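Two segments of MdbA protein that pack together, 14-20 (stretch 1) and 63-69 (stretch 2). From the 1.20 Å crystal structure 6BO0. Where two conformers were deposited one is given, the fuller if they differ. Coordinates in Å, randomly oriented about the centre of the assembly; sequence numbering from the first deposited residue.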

ATOM      1  N   ASN A  14     -15.065   1.457  -1.302  1.00 18.95           N
ATOM      2  CA  ASN A  14     -15.811   0.236  -1.510  1.00 20.96           C
ATOM      3  C   ASN A  14     -15.720  -0.287  -2.920  1.00 19.88           C
ATOM      4  O   ASN A  14     -16.688  -0.799  -3.474  1.00 23.69           O
ATOM      5  CB  ASN A  14     -17.278   0.439  -1.130  1.00 25.16           C
ATOM      6  CG  ASN A  14     -18.007  -0.867  -0.937  1.00 32.68           C
ATOM      7  OD1 ASN A  14     -17.496  -1.813  -0.321  1.00 40.09           O
ATOM      8  ND2 ASN A  14     -19.210  -0.930  -1.469  1.00 39.90           N
ATOM      9  N   GLU A  15     -14.539  -0.175  -3.490  1.00 17.58           N
ATOM     10  CA  GLU A  15     -14.292  -0.736  -4.799  0.60 18.42           C
ATOM     11  C   GLU A  15     -14.205  -2.239  -4.768  1.00 19.21           C
ATOM     12  O   GLU A  15     -13.854  -2.829  -3.743  1.00 21.24           O
ATOM     13  CB  GLU A  15     -12.987  -0.220  -5.323  0.60 20.50           C
ATOM     14  CG  GLU A  15     -13.009   1.247  -5.631  0.60 22.21           C
ATOM     15  CD  GLU A  15     -11.716   1.630  -6.283  0.60 26.15           C
ATOM     16  OE1 GLU A  15     -11.579   1.322  -7.481  0.60 32.53           O
ATOM     17  OE2 GLU A  15     -10.826   2.160  -5.570  0.60 26.65           O
ATOM     18  N   THR A  16     -14.567  -2.854  -5.893  1.00 21.17           N
ATOM     19  CA  THR A  16     -14.387  -4.273  -6.076  0.60 21.90           C
ATOM     20  C   THR A  16     -13.071  -4.512  -6.744  1.00 20.25           C
ATOM     21  O   THR A  16     -12.572  -3.638  -7.477  1.00 27.14           O
ATOM     22  CB  THR A  16     -15.448  -4.834  -7.000  0.60 27.12           C
ATOM     23  OG1 THR A  16     -15.429  -4.080  -8.224  0.60 31.74           O
ATOM     24  CG2 THR A  16     -16.809  -4.752  -6.322  0.60 25.68           C
ATOM     25  N   THR A  17     -12.470  -5.654  -6.473  1.00 18.57           N
ATOM     26  CA  THR A  17     -11.204  -6.024  -7.081  1.00 18.27           C
ATOM     27  C   THR A  17     -11.322  -7.394  -7.707  1.00 19.83           C
ATOM     28  O   THR A  17     -12.180  -8.211  -7.323  1.00 23.76           O
ATOM     29  CB  THR A  17     -10.076  -6.033  -6.035  1.00 18.24           C
ATOM     30  OG1 THR A  17     -10.420  -6.902  -4.962  1.00 20.40           O
ATOM     31  CG2 THR A  17      -9.852  -4.612  -5.444  1.00 18.65           C
ATOM     32  N   ALA A  18     -10.496  -7.629  -8.718  1.00 18.26           N
ATOM     33  CA  ALA A  18     -10.392  -8.946  -9.382  1.00 18.36           C
ATOM     34  C   ALA A  18      -8.912  -9.259  -9.537  1.00 18.00           C
ATOM     35  O   ALA A  18      -8.412  -9.456 -10.645  1.00 19.38           O
ATOM     36  CB  ALA A  18     -11.116  -8.986 -10.725  1.00 20.84           C
ATOM     37  N   PHE A  19      -8.245  -9.420  -8.417  1.00 16.83           N
ATOM     38  CA  PHE A  19      -6.861  -9.836  -8.399  1.00 17.22           C
ATOM     39  C   PHE A  19      -6.517 -10.414  -7.038  1.00 15.74           C
ATOM     40  O   PHE A  19      -7.360 -10.420  -6.108  1.00 19.60           O
ATOM     41  CB  PHE A  19      -5.905  -8.704  -8.796  1.00 16.83           C
ATOM     42  CG  PHE A  19      -6.067  -7.434  -7.998  1.00 16.31           C
ATOM     43  CD1 PHE A  19      -5.538  -7.296  -6.718  1.00 17.10           C
ATOM     44  CD2 PHE A  19      -6.779  -6.371  -8.524  1.00 19.74           C
ATOM     45  CE1 PHE A  19      -5.702  -6.118  -6.006  1.00 18.84           C
ATOM     46  CE2 PHE A  19      -6.928  -5.188  -7.824  1.00 21.19           C
ATOM     47  CZ  PHE A  19      -6.399  -5.065  -6.548  1.00 19.53           C
ATOM     48  N   ASN A  20      -5.332 -11.001  -6.959  1.00 16.76           N
ATOM     49  CA  ASN A  20      -4.829 -11.664  -5.764  1.00 17.31           C
ATOM     50  C   ASN A  20      -3.799 -10.807  -5.064  1.00 15.17           C
ATOM     51  O   ASN A  20      -3.163  -9.950  -5.675  1.00 17.22           O
ATOM     52  CB  ASN A  20      -4.190 -12.994  -6.177  1.00 20.65           C
ATOM     53  CG  ASN A  20      -5.129 -13.831  -6.980  1.00 29.03           C
ATOM     54  OD1 ASN A  20      -6.280 -13.963  -6.577  1.00 32.92           O
ATOM     55  ND2 ASN A  20      -4.699 -14.302  -8.126  1.00 32.04           N
ATOM     56  N   MET A  63      -4.080   1.785 -12.715  1.00 14.62           N
ATOM     57  CA  MET A  63      -3.301   0.671 -12.159  1.00 15.35           C
ATOM     58  C   MET A  63      -4.201  -0.555 -11.919  1.00 14.39           C
ATOM     59  O   MET A  63      -3.817  -1.699 -12.222  1.00 16.17           O
ATOM     60  CB  MET A  63      -2.600   1.137 -10.886  1.00 15.27           C
ATOM     61  CG  MET A  63      -1.905   0.022 -10.153  1.00 16.03           C
ATOM     62  SD  MET A  63      -0.828   0.573  -8.828  1.00 15.92           S
ATOM     63  CE  MET A  63      -2.000   0.998  -7.573  1.00 20.86           C
ATOM     64  N   LYS A  64      -5.341  -0.324 -11.281  1.00 15.78           N
ATOM     65  CA  LYS A  64      -6.246  -1.428 -10.955  1.00 16.18           C
ATOM     66  C   LYS A  64      -6.636  -2.240 -12.199  1.00 15.88           C
ATOM     67  O   LYS A  64      -6.606  -3.473 -12.215  1.00 17.14           O
ATOM     68  CB  LYS A  64      -7.486  -0.890 -10.288  1.00 16.67           C
ATOM     69  CG  LYS A  64      -8.422  -1.936  -9.754  1.00 19.59           C
ATOM     70  CD  LYS A  64      -9.569  -1.238  -9.042  1.00 22.82           C
ATOM     71  CE  LYS A  64     -10.637  -2.188  -8.590  1.00 30.36           C
ATOM     72  NZ  LYS A  64     -11.540  -2.617  -9.696  1.00 33.27           N
ATOM     73  N   LYS A  65      -6.931  -1.533 -13.271  1.00 17.60           N
ATOM     74  CA  LYS A  65      -7.312  -2.203 -14.502  0.60 18.33           C
ATOM     75  C   LYS A  65      -6.160  -2.998 -15.107  1.00 19.31           C
ATOM     76  O   LYS A  65      -6.347  -4.137 -15.551  1.00 19.13           O
ATOM     77  CB  LYS A  65      -7.846  -1.205 -15.509  0.60 19.44           C
ATOM     78  CG  LYS A  65      -8.273  -1.883 -16.817  0.60 22.34           C
ATOM     79  CD  LYS A  65      -9.188  -1.035 -17.688  0.60 24.88           C
ATOM     80  CE  LYS A  65      -9.424  -1.676 -19.056  0.60 25.35           C
ATOM     81  NZ  LYS A  65      -9.969  -3.053 -18.967  0.60 25.70           N
ATOM     82  N   LEU A  66      -4.969  -2.399 -15.131  1.00 16.50           N
ATOM     83  CA  LEU A  66      -3.811  -3.109 -15.633  1.00 16.47           C
ATOM     84  C   LEU A  66      -3.562  -4.394 -14.839  1.00 15.46           C
ATOM     85  O   LEU A  66      -3.199  -5.416 -15.412  1.00 16.52           O
ATOM     86  CB  LEU A  66      -2.574  -2.210 -15.629  1.00 15.73           C
ATOM     87  CG  LEU A  66      -2.599  -1.025 -16.598  1.00 17.04           C
ATOM     88  CD1 LEU A  66      -1.399  -0.161 -16.322  1.00 18.07           C
ATOM     89  CD2 LEU A  66      -2.632  -1.471 -18.052  1.00 18.52           C
ATOM     90  N   ILE A  67      -3.729  -4.335 -13.514  1.00 15.60           N
ATOM     91  CA  ILE A  67      -3.542  -5.542 -12.700  1.00 15.62           C
ATOM     92  C   ILE A  67      -4.613  -6.588 -13.063  1.00 17.15           C
ATOM     93  O   ILE A  67      -4.341  -7.766 -13.343  1.00 17.29           O
ATOM     94  CB  ILE A  67      -3.636  -5.243 -11.190  1.00 14.97           C
ATOM     95  CG1 ILE A  67      -2.528  -4.283 -10.733  1.00 14.13           C
ATOM     96  CG2 ILE A  67      -3.502  -6.563 -10.386  1.00 16.12           C
ATOM     97  CD1 ILE A  67      -2.773  -3.676  -9.372  1.00 14.62           C
ATOM     98  N   GLU A  68      -5.852  -6.142 -13.068  1.00 18.53           N
ATOM     99  CA  GLU A  68      -6.941  -7.079 -13.290  1.00 18.51           C
ATOM    100  C   GLU A  68      -6.795  -7.790 -14.637  1.00 20.81           C
ATOM    101  O   GLU A  68      -7.014  -9.008 -14.752  1.00 22.22           O
ATOM    102  CB  GLU A  68      -8.274  -6.349 -13.197  1.00 18.52           C
ATOM    103  CG  GLU A  68      -8.571  -5.991 -11.740  1.00 18.75           C
ATOM    104  CD  GLU A  68      -9.873  -5.294 -11.487  1.00 21.75           C
ATOM    105  OE1 GLU A  68     -10.509  -4.839 -12.447  1.00 29.92           O
ATOM    106  OE2 GLU A  68     -10.262  -5.206 -10.292  1.00 24.13           O
ATOM    107  N   ASP A  69      -6.387  -7.028 -15.647  1.00 18.34           N
ATOM    108  CA  ASP A  69      -6.287  -7.557 -16.996  1.00 19.50           C
ATOM    109  C   ASP A  69      -5.049  -8.417 -17.244  1.00 18.42           C
ATOM    110  O   ASP A  69      -4.924  -8.988 -18.323  1.00 20.95           O
ATOM    111  CB  ASP A  69      -6.368  -6.408 -17.981  1.00 20.46           C
ATOM    112  CG  ASP A  69      -7.738  -5.739 -17.985  1.00 21.15           C
ATOM    113  OD1 ASP A  69      -8.679  -6.183 -17.248  1.00 24.90           O
ATOM    114  OD2 ASP A  69      -7.876  -4.750 -18.714  1.00 25.94           O
TER
HETATM  115  O   HOH W   1     -14.604  -2.559 -10.456  1.00 48.60           O
HETATM  116  O   HOH W   2      -8.892 -10.263 -13.214  1.00 19.83           O

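An irregular segment, residues 14-20, lies along one side of a helix that enters stretch 2 from earlier in the chain; together they bury 332 Å². Met 63 makes no contact across the interface, but its O accepts the helical hydrogen bond from Ile 67 N (2.9 Å). Lys 64 leaves the helix sideways, and its extended chain, t at chi1 to chi3, carries the amine to stretch 1. There Lys 64 NZ lies 2.7 Å from Thr 16 O and forms a salt bridge with Glu 68 OE2 (2.9 Å), one helical turn on. The acid of Glu 15 stays beyond salt-bridge range, with OE1 4.5 Å from Lys 64 NZ, although the same oxygen comes within 3.6 Å of Lys 64 CD. Water 1 links the two stretches, 2.8 Å from Thr 16 OG1 and accepting a weak hydrogen bond from Lys 64 NZ (3.2 Å). Lys 65 points away and instead pairs within stretch 2, its NZ forming a salt bridge with Asp 69 OD2 at 2.7 Å. Leu 66 is out of reach. Ile 67 points toward stretch 1 and makes the one apolar side-chain pair of the contact: its CG2 packs 3.6 Å from Phe 19 CB and approaches the ring obliquely. The Phe 19 ring turns its edge to the aliphatic portions of the neighbouring charged chains, with CD2 3.7 Å from Glu 68 CG and CE2 4.1 Å from Lys 64 CG. Glu 68 thus serves two purposes, since beyond that methylene its OE2 accepts a hydrogen bond from Ala 18 N (2.9 Å, angle 134°) while also holding Lys 64 NZ. One carboxylate oxygen therefore ties the loop backbone to the lysine. Nearby, water 2 lies 2.7 Å from both Ala 18 O and Glu 68 O, between the two backbones. Asp 69 does not touch stretch 1.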